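Long-range contact in alpha-acetolactate decarboxylase (Bacillus subtilis subsp. spizizenii, PDB 6J3D), which probably converts (2S)-2-acetolactate into (R)-acetoin with release of carbon dioxide, and binds a zinc ion: residues G55-G60 against V180-P185. Residues are numbered along the deposited sequence; the frame is centred on the assembly and turned at random.
Sequences GDFGIG and VGFLTP
Val180 meets Phe57 and Ile59 with different branches. CB and CG1 touch the Phe57 ring, CG1 lying 3.5 Å from CE1 and approaching obliquely, while CG2 and the carbonyl O meet Ile59 CG2; a beta-branched residue thus serves two partners from one buried position. The carbonyl O of Gly181 sits at the edge of the Phe57 ring, near its plane and 3.6 Å from CE2, where the rim hydrogens suit an oxygen. Ile59 CD1 lies 4.2 Å from Gly181 CA, and a side chain on this glycine would start close to that methyl. Strand segments 57-60 and 180-184 cross nearly at right angles (82°), axes 6.4 Å apart, in the buried beta core of the acetolactate decarboxylase fold; side-chain packing joins them, each strand being hydrogen-bonded to other neighbours. Gly58 and Gly181, lacking side chains, permit this approach. Phe182 offers a broad ring face to the edge of Phe57 in an offset edge-to-face pair, planes at 81°. With CG anti to the backbone N (chi1 177°), Phe57 extends its ring between Val180 and Phe182; cutting it back to an alanine is likely to leave a gap there and take from Phe182 the edge that meets its face. At the rim of Phe182, Gly58 CA approaches CE2, and Ile59 CG1 lies 3.9 Å from CD2. Branched and apolar, Ile59 also packs on His197 and His199, its side chain about 5 Å from the zinc ion they bind (nearest atoms).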
loop_
_atom_site.group_PDB
_atom_site.type_symbol
_atom_site.label_atom_id
_atom_site.label_comp_id
_atom_site.label_asym_id
_atom_site.label_seq_id
_atom_site.Cartn_x
_atom_site.Cartn_y
_atom_site.Cartn_z
ATOM N N GLY A 55 -12.117 -13.205 -1.626
ATOM C CA GLY A 55 -11.180 -14.311 -1.772
ATOM C C GLY A 55 -11.732 -15.627 -1.306
ATOM O O GLY A 55 -12.792 -15.683 -0.699
ATOM N N ASP A 56 -10.956 -16.666 -1.536
ATOM C CA ASP A 56 -11.249 -17.986 -0.981
ATOM C C ASP A 56 -10.118 -18.480 -0.095
ATOM O O ASP A 56 -10.089 -19.660 0.273
ATOM C CB ASP A 56 -11.537 -18.976 -2.116
ATOM C CG ASP A 56 -10.398 -19.103 -3.128
ATOM O OD1 ASP A 56 -9.245 -18.781 -2.818
ATOM O OD2 ASP A 56 -10.669 -19.613 -4.249
ATOM N N PHE A 57 -9.215 -17.573 0.275
ATOM C CA PHE A 57 -7.957 -17.867 0.926
ATOM C C PHE A 57 -7.547 -16.645 1.725
ATOM O O PHE A 57 -7.701 -15.510 1.255
ATOM C CB PHE A 57 -6.944 -18.069 -0.205
ATOM C CG PHE A 57 -5.528 -18.331 0.227
ATOM C CD1 PHE A 57 -4.970 -19.574 0.068
ATOM C CD2 PHE A 57 -4.719 -17.290 0.637
ATOM C CE1 PHE A 57 -3.605 -19.783 0.373
ATOM C CE2 PHE A 57 -3.380 -17.491 0.933
ATOM C CZ PHE A 57 -2.832 -18.741 0.821
ATOM N N GLY A 58 -7.065 -16.832 2.940
ATOM C CA GLY A 58 -6.611 -15.666 3.729
ATOM C C GLY A 58 -6.237 -15.946 5.167
ATOM O O GLY A 58 -6.399 -17.080 5.673
ATOM N N ILE A 59 -5.730 -14.896 5.809
ATOM C CA ILE A 59 -5.277 -14.929 7.188
ATOM C C ILE A 59 -5.553 -13.605 7.843
ATOM O O ILE A 59 -5.845 -12.614 7.168
ATOM C CB ILE A 59 -3.744 -15.208 7.297
ATOM C CG1 ILE A 59 -2.916 -14.109 6.608
ATOM C CG2 ILE A 59 -3.415 -16.658 6.794
ATOM C CD1 ILE A 59 -1.447 -14.224 6.904
ATOM N N GLY A 60 -5.490 -13.595 9.162
ATOM C CA GLY A 60 -5.648 -12.369 9.909
ATOM C C GLY A 60 -6.052 -12.619 11.313
ATOM O O GLY A 60 -5.700 -13.654 11.898
ATOM N N VAL A 180 -0.841 -21.529 5.297
ATOM C CA VAL A 180 -1.182 -20.552 4.258
ATOM C C VAL A 180 -0.759 -19.181 4.688
ATOM O O VAL A 180 -0.736 -18.848 5.897
ATOM C CB VAL A 180 -2.681 -20.513 3.873
ATOM C CG1 VAL A 180 -3.068 -21.801 3.120
ATOM C CG2 VAL A 180 -3.565 -20.229 5.081
ATOM N N GLY A 181 -0.396 -18.355 3.709
ATOM C CA GLY A 181 -0.150 -16.970 4.005
ATOM C C GLY A 181 0.291 -16.195 2.801
ATOM O O GLY A 181 0.071 -16.599 1.672
ATOM N N PHE A 182 0.982 -15.104 3.092
ATOM C CA PHE A 182 1.359 -14.146 2.078
ATOM C C PHE A 182 2.811 -13.765 2.192
ATOM O O PHE A 182 3.371 -13.722 3.293
ATOM C CB PHE A 182 0.474 -12.902 2.191
ATOM C CG PHE A 182 -0.959 -13.157 1.912
ATOM C CD1 PHE A 182 -1.408 -13.251 0.615
ATOM C CD2 PHE A 182 -1.868 -13.351 2.950
ATOM C CE1 PHE A 182 -2.778 -13.496 0.363
ATOM C CE2 PHE A 182 -3.201 -13.598 2.682
ATOM C CZ PHE A 182 -3.643 -13.697 1.423
ATOM N N LEU A 183 3.420 -13.460 1.035
ATOM C CA LEU A 183 4.781 -12.937 0.949
ATOM C C LEU A 183 4.636 -11.489 0.473
ATOM O O LEU A 183 4.008 -11.258 -0.568
ATOM C CB LEU A 183 5.575 -13.736 -0.068
ATOM C CG LEU A 183 5.616 -15.240 -0.030
ATOM C CD1 LEU A 183 6.818 -15.640 -0.866
ATOM C CD2 LEU A 183 5.572 -15.841 1.321
ATOM N N THR A 184 5.103 -10.544 1.293
ATOM C CA THR A 184 4.889 -9.110 1.111
ATOM C C THR A 184 6.221 -8.420 0.886
ATOM O O THR A 184 7.182 -8.600 1.660
ATOM C CB THR A 184 4.217 -8.522 2.343
ATOM O OG1 THR A 184 2.913 -9.121 2.485
ATOM C CG2 THR A 184 4.048 -7.051 2.221
ATOM N N PRO A 185 6.304 -7.621 -0.182
ATOM C CA PRO A 185 7.542 -6.864 -0.414
ATOM C C PRO A 185 7.799 -5.776 0.652
ATOM O O PRO A 185 6.877 -5.272 1.300
ATOM C CB PRO A 185 7.317 -6.225 -1.780
ATOM C CG PRO A 185 6.022 -6.592 -2.256
ATOM C CD PRO A 185 5.307 -7.403 -1.233
#